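Long-range contacts in beta-ketoacyl-[acyl-carrier-protein] synthase III (Pseudomonas aeruginosa, PDB 2X3E), which probably catalyses the first condensation of fatty acid synthesis, joining an acetyl group from acetyl-CoA to malonyl-ACP to give 3-oxobutanoyl-ACP: residues Gly12-Glu17 with Ala57-Ser62; Asp140-Thr145 with Asn209-Asp214; Gly303-Thr308 with Val319-Pro324. The protein carries 1 engineered substitution. All coordinates share one frame; numbering follows the deposited sequence. Where two conformers were deposited one is given.

In the fold
The three contacts follow one another along the chain, each closing before the next opens. Contact 1 packs helix 53-68 on the end of strand 5-14, an outermost strand of the five-stranded sheet. Contact 2 starts at the end of strand 133-140 of the same sheet, the centres of contacts 1 and 2 being about 21 Å apart. Contact 3 belongs to the four-stranded sheet, across the chain's centre from contact 2, their centres about 29 Å apart. Helix 285-295 touches both contact 1 and contact 3, placing it between the two sheets, as in the layered thiolase fold. Two contacts approach predicted active-site residues, side chain to side chain: Phe142 of contact 2 is about 7 Å from Asn280 and Ala112, Leu307 of contact 3 about 9 Å from His250. Contact 2 also meets the second subunit.

Contact 1: Gly12-Glu17 with Ala57-Ser62; sequences GSYLPE and ALRAAS
Gly12, without a side chain, brings its CA to 3.7 Å from Ala60 O, so strand 12-14 meets the helix 57-62 backbone directly. One residue on, Ser13 CA lies 3.7 Å from Ala60 CB. The CB of Ser13 itself points away from the helix, so backbone rather than side chain makes this contact. Tyr14 supplies the main lateral packing. Its CG is anti to the backbone N (chi1 -179°), and the ring lies against Arg59, with Tyr14 CG 3.4 Å from Arg59 CB. Arg59 CG sits 3.9 Å from the ring centroid, only 8° off the ring normal, a CH-pi contact over the centre of one face. The arginine chain bends at chi2 and chi3, and Tyr14 CE1 lies over one face of the guanidinium, toward its rim, 3.5 Å from Arg59 NH1; the two planes are 40° apart. No hydrogen bond joins the segments, so apolar and ring contacts carry the interface. Within the layered thiolase fold, Ala57 and Ala61 continue this packing onto strand 133-140 of the five-stranded sheet that also holds strand 5-14, while Ser13 and Leu15 touch helix 285-295, and Gly12 and Tyr14 are hydrogen-bonded to strand 160-169.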
ATOM      1  N   GLY A  12     -16.033   6.820  11.420  1.00 15.40           N
ATOM      2  CA  GLY A  12     -16.775   7.709  10.535  1.00 15.85           C
ATOM      3  C   GLY A  12     -16.925   7.068   9.175  1.00 15.34           C
ATOM      4  O   GLY A  12     -16.250   6.088   8.861  1.00 15.19           O
ATOM      5  N   SER A  13     -17.830   7.602   8.372  1.00 15.45           N
ATOM      6  CA  SER A  13     -18.071   7.054   7.042  1.00 15.00           C
ATOM      7  C   SER A  13     -18.697   8.091   6.135  1.00 15.78           C
ATOM      8  O   SER A  13     -19.199   9.120   6.600  1.00 16.24           O
ATOM      9  CB  SER A  13     -18.978   5.829   7.129  1.00 14.56           C
ATOM     10  OG  SER A  13     -20.300   6.191   7.495  1.00 14.90           O
ATOM     11  N   TYR A  14     -18.667   7.802   4.836  1.00 15.62           N
ATOM     12  CA  TYR A  14     -19.338   8.627   3.848  1.00 16.55           C
ATOM     13  C   TYR A  14     -19.757   7.778   2.649  1.00 16.39           C
ATOM     14  O   TYR A  14     -18.968   6.986   2.127  1.00 15.43           O
ATOM     15  CB  TYR A  14     -18.437   9.781   3.397  1.00 17.23           C
ATOM     16  CG  TYR A  14     -19.106  10.683   2.385  1.00 17.94           C
ATOM     17  CD1 TYR A  14     -20.074  11.597   2.781  1.00 19.16           C
ATOM     18  CD2 TYR A  14     -18.786  10.608   1.027  1.00 17.80           C
ATOM     19  CE1 TYR A  14     -20.710  12.418   1.859  1.00 20.50           C
ATOM     20  CE2 TYR A  14     -19.413  11.435   0.092  1.00 18.95           C
ATOM     21  CZ  TYR A  14     -20.373  12.336   0.520  1.00 20.44           C
ATOM     22  OH  TYR A  14     -21.005  13.161  -0.380  1.00 21.74           O
ATOM     23  N   LEU A  15     -21.010   7.944   2.242  1.00 17.61           N
ATOM     24  CA  LEU A  15     -21.546   7.315   1.045  1.00 17.60           C
ATOM     25  C   LEU A  15     -21.899   8.415   0.049  1.00 19.22           C
ATOM     26  O   LEU A  15     -22.484   9.431   0.435  1.00 19.40           O
ATOM     27  CB  LEU A  15     -22.806   6.518   1.387  1.00 17.77           C
ATOM     28  CG  LEU A  15     -22.637   5.300   2.295  1.00 17.16           C
ATOM     29  CD1 LEU A  15     -23.979   4.889   2.876  1.00 17.81           C
ATOM     30  CD2 LEU A  15     -21.988   4.141   1.547  1.00 17.99           C
ATOM     31  N   PRO A  16     -21.545   8.224  -1.235  1.00 19.67           N
ATOM     32  CA  PRO A  16     -21.953   9.219  -2.219  1.00 21.49           C
ATOM     33  C   PRO A  16     -23.473   9.309  -2.314  1.00 22.64           C
ATOM     34  O   PRO A  16     -24.178   8.345  -2.013  1.00 21.96           O
ATOM     35  CB  PRO A  16     -21.339   8.716  -3.536  1.00 21.62           C
ATOM     36  CG  PRO A  16     -20.872   7.336  -3.288  1.00 20.18           C
ATOM     37  CD  PRO A  16     -20.748   7.130  -1.824  1.00 18.95           C
ATOM     38  N   GLU A  17     -23.957  10.475  -2.720  1.00 24.87           N
ATOM     39  CA  GLU A  17     -25.379  10.775  -2.710  1.00 26.53           C
ATOM     40  C   GLU A  17     -26.163   9.922  -3.710  1.00 26.54           C
ATOM     41  O   GLU A  17     -27.227   9.389  -3.378  1.00 26.37           O
ATOM     42  CB  GLU A  17     -25.586  12.256  -3.014  1.00 28.75           C
ATOM     43  CG  GLU A  17     -26.947  12.781  -2.632  1.00 32.30           C
ATOM     44  CD  GLU A  17     -27.030  14.285  -2.768  1.00 36.43           C
ATOM     45  OE1 GLU A  17     -27.346  14.764  -3.875  1.00 40.15           O
ATOM     46  OE2 GLU A  17     -26.780  14.987  -1.764  1.00 39.36           O
ATOM     47  N   ALA A  57     -12.943   9.405   0.991  1.00 14.67           N
ATOM     48  CA  ALA A  57     -12.071   9.178   2.134  1.00 14.39           C
ATOM     49  C   ALA A  57     -11.971  10.421   3.018  1.00 14.64           C
ATOM     50  O   ALA A  57     -11.931  10.319   4.244  1.00 14.59           O
ATOM     51  CB  ALA A  57     -10.679   8.740   1.654  1.00 13.81           C
ATOM     52  N   LEU A  58     -11.934  11.590   2.389  1.00 15.42           N
ATOM     53  CA  LEU A  58     -11.837  12.852   3.111  1.00 16.04           C
ATOM     54  C   LEU A  58     -13.035  13.045   4.039  1.00 16.18           C
ATOM     55  O   LEU A  58     -12.869  13.380   5.211  1.00 16.16           O
ATOM     56  CB  LEU A  58     -11.730  14.007   2.116  1.00 16.91           C
ATOM     57  CG  LEU A  58     -11.508  15.414   2.651  1.00 18.90           C
ATOM     58  CD1 LEU A  58     -10.219  15.508   3.460  1.00 19.91           C
ATOM     59  CD2 LEU A  58     -11.482  16.385   1.489  1.00 20.83           C
ATOM     60  N   ARG A  59     -14.236  12.797   3.520  1.00 16.00           N
ATOM     61  CA  ARG A  59     -15.453  12.943   4.315  1.00 16.33           C
ATOM     62  C   ARG A  59     -15.511  11.926   5.452  1.00 15.50           C
ATOM     63  O   ARG A  59     -15.868  12.281   6.581  1.00 15.91           O
ATOM     64  CB  ARG A  59     -16.704  12.831   3.433  1.00 16.59           C
ATOM     65  CG  ARG A  59     -16.940  14.017   2.494  1.00 17.75           C
ATOM     66  CD  ARG A  59     -17.206  15.334   3.248  1.00 18.70           C
ATOM     67  NE  ARG A  59     -18.395  15.265   4.097  1.00 19.62           N
ATOM     68  CZ  ARG A  59     -19.643  15.481   3.680  1.00 20.10           C
ATOM     69  NH1 ARG A  59     -19.897  15.784   2.412  1.00 20.19           N
ATOM     70  NH2 ARG A  59     -20.648  15.381   4.538  1.00 22.21           N
ATOM     71  N   ALA A  60     -15.158  10.674   5.167  1.00 14.60           N
ATOM     72  CA  ALA A  60     -15.160   9.633   6.208  1.00 14.64           C
ATOM     73  C   ALA A  60     -14.160   9.931   7.318  1.00 14.44           C
ATOM     74  O   ALA A  60     -14.465   9.751   8.502  1.00 14.77           O
ATOM     75  CB  ALA A  60     -14.884   8.258   5.612  1.00 14.04           C
ATOM     76  N   ALA A  61     -12.970  10.373   6.926  1.00 14.51           N
ATOM     77  CA  ALA A  61     -11.893  10.678   7.867  1.00 14.71           C
ATOM     78  C   ALA A  61     -12.215  11.873   8.759  1.00 15.23           C
ATOM     79  O   ALA A  61     -11.926  11.842   9.958  1.00 15.67           O
ATOM     80  CB  ALA A  61     -10.589  10.915   7.112  1.00 14.65           C
ATOM     81  N   SER A  62     -12.806  12.924   8.192  1.00 15.73           N
ATOM     82  CA  SER A  62     -13.217  14.085   8.984  0.50 16.55           C
ATOM     83  C   SER A  62     -14.231  13.670  10.046  1.00 16.60           C
ATOM     84  O   SER A  62     -14.131  14.086  11.196  1.00 17.15           O
ATOM     85  CB  SER A  62     -13.813  15.191   8.108  0.50 17.12           C
ATOM     86  OG  SER A  62     -12.870  15.683   7.168  0.50 18.85           O
TER

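Contact 2: Asp140-Thr145 with Asn209-Asp214; sequences DTFSHT and NYFRMD
Phe211 has its CG anti to the backbone N (chi1 175°), and its ring meets that of Phe142, while Thr145 holds OG1 between its own backbone N and carbonyl carbon (chi1 76°), facing back to Phe142 O. The aromatic pair is T-shaped (edge-to-face): the edge of Phe142 addresses the face of Phe211, with centroids 5.3 Å apart and planes at 61°. Phe142 CE2 makes the touch, 3.7 Å from Phe211 CD2 and set toward the rim of that ring rather than over its centre. Around the pair, Phe142 also packs on Cys87 of the second subunit, and its side chain is about 7 Å from those of Asn280, a predicted active-site residue, and Ala112, the engineered residue at another predicted active-site position. The contact thus lies close to the predicted active site and at the subunit interface. Asn209 also reaches that interface: its O accepts from Arg199 NH2 of the second subunit, while its ND2 bonds Pro195 O of its own chain. In the turn, Phe142 O is gripped twice, by Thr145 N at 2.7 Å and by Thr145 OG1, also at 2.7 Å, the hydroxyl lying in the carbonyl plane on a lone pair. Across the contact, Thr145 O receives a nearly straight bond from Phe211 N at 2.9 Å and, from the preceding residue, a CA-H...O contact from Tyr210 CA at 3.2 Å.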
ATOM      1  N   ASP A 140     -13.229   2.477  -1.563  1.00 14.57           N
ATOM      2  CA  ASP A 140     -13.159   2.019  -2.937  1.00 14.69           C
ATOM      3  C   ASP A 140     -14.316   2.592  -3.752  1.00 15.38           C
ATOM      4  O   ASP A 140     -15.424   2.783  -3.237  1.00 15.60           O
ATOM      5  CB  ASP A 140     -13.138   0.482  -2.998  1.00 14.80           C
ATOM      6  CG  ASP A 140     -11.722  -0.093  -3.035  1.00 14.40           C
ATOM      7  OD1 ASP A 140     -10.918   0.353  -3.873  1.00 15.49           O
ATOM      8  OD2 ASP A 140     -11.412  -1.011  -2.240  1.00 12.72           O
ATOM      9  N   THR A 141     -14.027   2.886  -5.015  1.00 15.48           N
ATOM     10  CA  THR A 141     -15.011   3.371  -5.973  1.00 16.11           C
ATOM     11  C   THR A 141     -15.039   2.428  -7.181  1.00 16.59           C
ATOM     12  O   THR A 141     -14.807   2.833  -8.333  1.00 17.18           O
ATOM     13  CB  THR A 141     -14.699   4.807  -6.425  1.00 16.39           C
ATOM     14  OG1 THR A 141     -13.321   4.900  -6.807  1.00 15.17           O
ATOM     15  CG2 THR A 141     -14.989   5.802  -5.298  1.00 15.95           C
ATOM     16  N   PHE A 142     -15.335   1.163  -6.901  1.00 16.42           N
ATOM     17  CA  PHE A 142     -15.369   0.124  -7.931  1.00 16.98           C
ATOM     18  C   PHE A 142     -16.312   0.413  -9.090  1.00 17.88           C
ATOM     19  O   PHE A 142     -16.070  -0.070 -10.192  1.00 18.08           O
ATOM     20  CB  PHE A 142     -15.708  -1.246  -7.326  1.00 16.70           C
ATOM     21  CG  PHE A 142     -14.506  -2.110  -7.072  1.00 16.03           C
ATOM     22  CD1 PHE A 142     -13.407  -1.609  -6.394  1.00 15.21           C
ATOM     23  CD2 PHE A 142     -14.473  -3.430  -7.512  1.00 16.17           C
ATOM     24  CE1 PHE A 142     -12.298  -2.403  -6.155  1.00 16.08           C
ATOM     25  CE2 PHE A 142     -13.365  -4.227  -7.277  1.00 15.93           C
ATOM     26  CZ  PHE A 142     -12.274  -3.709  -6.593  1.00 15.88           C
ATOM     27  N   SER A 143     -17.374   1.184  -8.864  1.00 18.76           N
ATOM     28  CA  SER A 143     -18.303   1.515  -9.959  1.00 19.88           C
ATOM     29  C   SER A 143     -17.586   2.143 -11.154  1.00 20.59           C
ATOM     30  O   SER A 143     -18.000   1.941 -12.294  1.00 21.41           O
ATOM     31  CB  SER A 143     -19.438   2.433  -9.494  1.00 20.18           C
ATOM     32  OG  SER A 143     -18.999   3.774  -9.356  1.00 20.11           O
ATOM     33  N   HIS A 144     -16.509   2.889 -10.906  1.00 20.51           N
ATOM     34  CA  HIS A 144     -15.733   3.478 -12.007  1.00 21.22           C
ATOM     35  C   HIS A 144     -15.076   2.414 -12.879  1.00 21.14           C
ATOM     36  O   HIS A 144     -14.745   2.682 -14.029  1.00 21.76           O
ATOM     37  CB  HIS A 144     -14.643   4.424 -11.490  1.00 21.04           C
ATOM     38  CG  HIS A 144     -15.173   5.650 -10.821  1.00 22.69           C
ATOM     39  ND1 HIS A 144     -14.602   6.180  -9.685  1.00 23.64           N
ATOM     40  CD2 HIS A 144     -16.221   6.452 -11.124  1.00 24.05           C
ATOM     41  CE1 HIS A 144     -15.274   7.255  -9.317  1.00 23.29           C
ATOM     42  NE2 HIS A 144     -16.262   7.442 -10.172  1.00 25.13           N
ATOM     43  N   THR A 145     -14.903   1.213 -12.326  1.00 20.43           N
ATOM     44  CA  THR A 145     -14.126   0.144 -12.951  1.00 20.23           C
ATOM     45  C   THR A 145     -14.987  -0.977 -13.545  1.00 20.62           C
ATOM     46  O   THR A 145     -14.457  -1.945 -14.087  1.00 20.89           O
ATOM     47  CB  THR A 145     -13.156  -0.488 -11.918  1.00 19.37           C
ATOM     48  OG1 THR A 145     -13.885  -1.339 -11.022  1.00 19.13           O
ATOM     49  CG2 THR A 145     -12.438   0.594 -11.108  1.00 18.70           C
ATOM     50  N   ASN A 209     -10.191  -1.249 -19.150  1.00 32.18           N
ATOM     51  CA  ASN A 209      -9.729  -2.208 -18.145  1.00 30.78           C
ATOM     52  C   ASN A 209     -10.781  -2.383 -17.043  1.00 29.51           C
ATOM     53  O   ASN A 209     -10.786  -1.658 -16.041  1.00 29.09           O
ATOM     54  CB  ASN A 209      -8.354  -1.808 -17.577  1.00 30.21           C
ATOM     55  CG  ASN A 209      -8.348  -0.434 -16.911  1.00 29.94           C
ATOM     56  OD1 ASN A 209      -8.860   0.542 -17.461  1.00 29.42           O
ATOM     57  ND2 ASN A 209      -7.741  -0.353 -15.728  1.00 28.78           N
ATOM     58  N   TYR A 210     -11.686  -3.335 -17.260  1.00 28.85           N
ATOM     59  CA  TYR A 210     -12.830  -3.534 -16.377  1.00 27.64           C
ATOM     60  C   TYR A 210     -12.588  -4.647 -15.367  1.00 26.48           C
ATOM     61  O   TYR A 210     -11.872  -5.615 -15.643  1.00 26.53           O
ATOM     62  CB  TYR A 210     -14.088  -3.881 -17.180  1.00 28.32           C
ATOM     63  CG  TYR A 210     -14.548  -2.822 -18.166  1.00 28.86           C
ATOM     64  CD1 TYR A 210     -14.917  -3.170 -19.461  1.00 30.09           C
ATOM     65  CD2 TYR A 210     -14.626  -1.478 -17.800  1.00 28.06           C
ATOM     66  CE1 TYR A 210     -15.348  -2.211 -20.375  1.00 31.05           C
ATOM     67  CE2 TYR A 210     -15.057  -0.510 -18.707  1.00 29.56           C
ATOM     68  CZ  TYR A 210     -15.415  -0.886 -19.994  1.00 30.86           C
ATOM     69  OH  TYR A 210     -15.844   0.059 -20.899  1.00 31.99           O
ATOM     70  N   PHE A 211     -13.223  -4.517 -14.207  1.00 25.21           N
ATOM     71  CA  PHE A 211     -13.173  -5.558 -13.190  1.00 24.20           C
ATOM     72  C   PHE A 211     -13.890  -6.807 -13.698  1.00 25.14           C
ATOM     73  O   PHE A 211     -14.978  -6.714 -14.279  1.00 25.27           O
ATOM     74  CB  PHE A 211     -13.829  -5.087 -11.896  1.00 23.58           C
ATOM     75  CG  PHE A 211     -13.922  -6.161 -10.841  1.00 22.30           C
ATOM     76  CD1 PHE A 211     -15.124  -6.806 -10.592  1.00 22.67           C
ATOM     77  CD2 PHE A 211     -12.798  -6.538 -10.115  1.00 21.13           C
ATOM     78  CE1 PHE A 211     -15.210  -7.797  -9.627  1.00 22.38           C
ATOM     79  CE2 PHE A 211     -12.876  -7.524  -9.153  1.00 20.99           C
ATOM     80  CZ  PHE A 211     -14.081  -8.161  -8.911  1.00 21.16           C
ATOM     81  N   ARG A 212     -13.265  -7.964 -13.493  1.00 25.30           N
ATOM     82  CA  ARG A 212     -13.902  -9.244 -13.776  1.00 26.51           C
ATOM     83  C   ARG A 212     -13.752 -10.186 -12.593  1.00 26.41           C
ATOM     84  O   ARG A 212     -12.763 -10.123 -11.851  1.00 24.82           O
ATOM     85  CB  ARG A 212     -13.339  -9.884 -15.050  1.00 27.61           C
ATOM     86  CG  ARG A 212     -11.868 -10.267 -15.015  1.00 28.63           C
ATOM     87  CD  ARG A 212     -11.553 -11.248 -16.145  1.00 31.72           C
ATOM     88  NE  ARG A 212     -10.121 -11.347 -16.431  1.00 33.22           N
ATOM     89  CZ  ARG A 212      -9.236 -12.040 -15.714  1.00 33.81           C
ATOM     90  NH1 ARG A 212      -9.602 -12.719 -14.630  1.00 32.55           N
ATOM     91  NH2 ARG A 212      -7.959 -12.055 -16.092  1.00 35.39           N
ATOM     92  N   MET A 213     -14.746 -11.050 -12.415  1.00 27.50           N
ATOM     93  CA  MET A 213     -14.688 -12.069 -11.381  1.00 28.22           C
ATOM     94  C   MET A 213     -15.343 -13.365 -11.828  1.00 29.51           C
ATOM     95  O   MET A 213     -16.349 -13.354 -12.543  1.00 29.86           O
ATOM     96  CB  MET A 213     -15.350 -11.574 -10.093  1.00 27.78           C
ATOM     97  CG  MET A 213     -16.844 -11.310 -10.193  1.00 29.96           C
ATOM     98  SD  MET A 213     -17.520 -10.638  -8.660  1.00 33.49           S
ATOM     99  CE  MET A 213     -16.927 -11.827  -7.457  1.00 31.23           C
ATOM    100  N   ASP A 214     -14.749 -14.472 -11.391  1.00 30.35           N
ATOM    101  CA  ASP A 214     -15.318 -15.801 -11.543  1.00 31.93           C
ATOM    102  C   ASP A 214     -16.252 -16.036 -10.354  1.00 32.15           C
ATOM    103  O   ASP A 214     -15.837 -16.559  -9.322  1.00 31.84           O
ATOM    104  CB  ASP A 214     -14.184 -16.838 -11.581  1.00 32.14           C
ATOM    105  CG  ASP A 214     -14.659 -18.227 -11.961  1.00 33.67           C
ATOM    106  OD1 ASP A 214     -15.803 -18.605 -11.622  1.00 34.92           O
ATOM    107  OD2 ASP A 214     -13.867 -18.955 -12.591  1.00 34.53           O
TER

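Contact 3: Gly303-Thr308 with Val319-Pro324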
ATOM      1  N   GLY A 303     -18.328  -5.712  23.668  1.00 19.85           N
ATOM      2  CA  GLY A 303     -18.730  -6.956  23.021  1.00 19.21           C
ATOM      3  C   GLY A 303     -17.581  -7.594  22.257  1.00 18.23           C
ATOM      4  O   GLY A 303     -16.779  -6.902  21.621  1.00 17.29           O
ATOM      5  N   ASN A 304     -17.490  -8.918  22.334  1.00 17.82           N
ATOM      6  CA  ASN A 304     -16.476  -9.662  21.583  1.00 17.16           C
ATOM      7  C   ASN A 304     -16.765  -9.575  20.086  1.00 16.23           C
ATOM      8  O   ASN A 304     -17.860  -9.921  19.642  1.00 16.58           O
ATOM      9  CB  ASN A 304     -16.450 -11.127  22.024  1.00 17.49           C
ATOM     10  CG  ASN A 304     -16.066 -11.293  23.481  1.00 19.05           C
ATOM     11  OD1 ASN A 304     -15.302 -10.494  24.028  1.00 19.09           O
ATOM     12  ND2 ASN A 304     -16.591 -12.336  24.119  1.00 19.19           N
ATOM     13  N   MET A 305     -15.781  -9.115  19.324  1.00 15.76           N
ATOM     14  CA  MET A 305     -15.953  -8.843  17.900  1.00 14.97           C
ATOM     15  C   MET A 305     -14.806  -9.406  17.061  1.00 14.37           C
ATOM     16  O   MET A 305     -13.642  -9.390  17.476  1.00 13.65           O
ATOM     17  CB  MET A 305     -16.051  -7.330  17.679  1.00 14.82           C
ATOM     18  CG  MET A 305     -16.164  -6.887  16.220  1.00 13.98           C
ATOM     19  SD  MET A 305     -16.274  -5.091  16.086  1.00 14.12           S
ATOM     20  CE  MET A 305     -18.015  -4.842  16.425  1.00 13.07           C
ATOM     21  N   VAL A 306     -15.156  -9.905  15.879  1.00 13.80           N
ATOM     22  CA  VAL A 306     -14.184 -10.256  14.853  1.00 13.28           C
ATOM     23  C   VAL A 306     -14.561  -9.585  13.531  1.00 13.47           C
ATOM     24  O   VAL A 306     -15.726  -9.610  13.107  1.00 13.70           O
ATOM     25  CB  VAL A 306     -14.076 -11.780  14.667  1.00 13.83           C
ATOM     26  CG1 VAL A 306     -13.198 -12.135  13.458  1.00 12.48           C
ATOM     27  CG2 VAL A 306     -13.516 -12.414  15.937  1.00 13.36           C
ATOM     28  N   LEU A 307     -13.564  -8.958  12.916  1.00 13.16           N
ATOM     29  CA  LEU A 307     -13.679  -8.415  11.581  1.00 13.76           C
ATOM     30  C   LEU A 307     -12.958  -9.395  10.674  1.00 13.85           C
ATOM     31  O   LEU A 307     -11.879  -9.872  11.014  1.00 14.42           O
ATOM     32  CB  LEU A 307     -13.018  -7.038  11.486  1.00 13.90           C
ATOM     33  CG  LEU A 307     -13.322  -6.045  12.605  1.00 14.39           C
ATOM     34  CD1 LEU A 307     -12.569  -4.728  12.373  1.00 14.96           C
ATOM     35  CD2 LEU A 307     -14.814  -5.792  12.722  1.00 14.40           C
ATOM     36  N   THR A 308     -13.536  -9.692   9.522  1.00 14.29           N
ATOM     37  CA  THR A 308     -12.928 -10.663   8.624  1.00 14.23           C
ATOM     38  C   THR A 308     -13.135 -10.303   7.154  1.00 14.06           C
ATOM     39  O   THR A 308     -14.189  -9.792   6.765  1.00 14.34           O
ATOM     40  CB  THR A 308     -13.448 -12.085   8.928  1.00 14.52           C
ATOM     41  OG1 THR A 308     -12.724 -13.045   8.143  1.00 14.69           O
ATOM     42  CG2 THR A 308     -14.935 -12.194   8.646  1.00 14.91           C
ATOM     43  N   VAL A 319      -9.345 -10.072  12.423  1.00 13.30           N
ATOM     44  CA  VAL A 319      -8.844  -9.383  13.615  0.50 13.56           C
ATOM     45  C   VAL A 319      -9.885  -9.498  14.717  1.00 13.73           C
ATOM     46  O   VAL A 319     -11.074  -9.305  14.455  1.00 13.74           O
ATOM     47  CB  VAL A 319      -8.631  -7.882  13.353  0.50 13.65           C
ATOM     48  CG1 VAL A 319      -7.855  -7.245  14.507  0.50 13.62           C
ATOM     49  CG2 VAL A 319      -7.917  -7.657  12.031  0.50 14.12           C
ATOM     50  N   ALA A 320      -9.448  -9.806  15.936  1.00 14.46           N
ATOM     51  CA  ALA A 320     -10.335  -9.851  17.097  1.00 14.68           C
ATOM     52  C   ALA A 320     -10.123  -8.601  17.938  1.00 14.94           C
ATOM     53  O   ALA A 320      -8.994  -8.148  18.097  1.00 15.40           O
ATOM     54  CB  ALA A 320     -10.053 -11.088  17.938  1.00 15.22           C
ATOM     55  N   LEU A 321     -11.211  -8.059  18.474  1.00 14.94           N
ATOM     56  CA  LEU A 321     -11.155  -6.961  19.434  1.00 15.63           C
ATOM     57  C   LEU A 321     -12.435  -6.954  20.261  1.00 15.70           C
ATOM     58  O   LEU A 321     -13.432  -7.554  19.869  1.00 15.52           O
ATOM     59  CB  LEU A 321     -10.989  -5.614  18.715  1.00 15.26           C
ATOM     60  CG  LEU A 321     -12.176  -5.066  17.906  1.00 15.90           C
ATOM     61  CD1 LEU A 321     -11.964  -3.581  17.571  1.00 15.68           C
ATOM     62  CD2 LEU A 321     -12.417  -5.879  16.623  1.00 15.16           C
ATOM     63  N   ARG A 322     -12.402  -6.294  21.413  1.00 16.35           N
ATOM     64  CA  ARG A 322     -13.635  -5.980  22.128  1.00 16.95           C
ATOM     65  C   ARG A 322     -14.045  -4.580  21.709  1.00 16.82           C
ATOM     66  O   ARG A 322     -13.208  -3.682  21.646  1.00 16.62           O
ATOM     67  CB  ARG A 322     -13.447  -6.083  23.640  1.00 17.96           C
ATOM     68  CG  ARG A 322     -13.236  -7.525  24.121  1.00 19.91           C
ATOM     69  CD  ARG A 322     -13.133  -7.614  25.636  1.00 23.05           C
ATOM     70  NE  ARG A 322     -12.084  -6.731  26.148  1.00 25.87           N
ATOM     71  CZ  ARG A 322     -12.254  -5.767  27.058  1.00 28.15           C
ATOM     72  NH1 ARG A 322     -13.443  -5.536  27.625  1.00 29.33           N
ATOM     73  NH2 ARG A 322     -11.211  -5.032  27.426  1.00 28.35           N
ATOM     74  N   TRP A 323     -15.323  -4.404  21.381  1.00 16.85           N
ATOM     75  CA  TRP A 323     -15.786  -3.145  20.794  1.00 17.07           C
ATOM     76  C   TRP A 323     -15.811  -2.060  21.867  1.00 18.01           C
ATOM     77  O   TRP A 323     -16.370  -2.279  22.948  1.00 18.69           O
ATOM     78  CB  TRP A 323     -17.174  -3.310  20.157  1.00 17.49           C
ATOM     79  CG  TRP A 323     -17.657  -2.060  19.468  1.00 17.74           C
ATOM     80  CD1 TRP A 323     -18.669  -1.244  19.866  1.00 18.96           C
ATOM     81  CD2 TRP A 323     -17.114  -1.479  18.281  1.00 18.35           C
ATOM     82  NE1 TRP A 323     -18.803  -0.193  18.993  1.00 20.09           N
ATOM     83  CE2 TRP A 323     -17.857  -0.314  18.008  1.00 19.25           C
ATOM     84  CE3 TRP A 323     -16.072  -1.832  17.422  1.00 18.56           C
ATOM     85  CZ2 TRP A 323     -17.592   0.503  16.907  1.00 19.66           C
ATOM     86  CZ3 TRP A 323     -15.809  -1.018  16.322  1.00 19.04           C
ATOM     87  CH2 TRP A 323     -16.567   0.138  16.081  1.00 19.46           C
ATOM     88  N   PRO A 324     -15.191  -0.898  21.585  1.00 18.06           N
ATOM     89  CA  PRO A 324     -15.135   0.176  22.562  1.00 19.26           C
ATOM     90  C   PRO A 324     -16.356   1.080  22.493  1.00 20.24           C
ATOM     91  O   PRO A 324     -17.186   0.943  21.591  1.00 20.24           O
ATOM     92  CB  PRO A 324     -13.886   0.948  22.141  1.00 19.05           C
ATOM     93  CG  PRO A 324     -13.869   0.820  20.663  1.00 18.33           C
ATOM     94  CD  PRO A 324     -14.485  -0.524  20.343  1.00 17.77           C
TER
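In the antiparallel hairpin of strands 304-311 and 315-322, Met305 and Leu321 form a hydrogen-bonded pair, with Met305 N to Leu321 O at 2.9 Å and the return bond from Leu321 N to Met305 O. Leu307 and Val319 make the next such pair, Leu307 N lying 2.9 Å from Val319 O. Past the last bridge, Trp323 N still bonds Gly303 O, so the ladder outlasts the regular strands. On the face bearing Met305, Leu307, Leu321 and Val319, Met305 runs extended to SD, with CG anti to the backbone N (chi1 177°). Its SD reaches 3.5 Å from Trp323 CE3, a Met-aromatic contact whose line to the six-membered ring is oblique, 55° off the normal. A bend at chi3 then sets Met305 CE 3.7 Å from the same CE3. Leu321 CD2 lies alongside Met305 CG at 3.9 Å. This hairpin is the middle of the four-stranded sheet of the thiolase fold, with strand 246-249 flanking the 304-311 side and helix 285-295 covering Met305 and Trp323. The opposite face carries Val306, packed on helix 215-237, its CG2 4.2 Å from Ala320 CB. Farther along that face, Asn304 OD1 touches Arg322 CG at 3.6 Å, while Asn304 ND2 bonds Asp243 O.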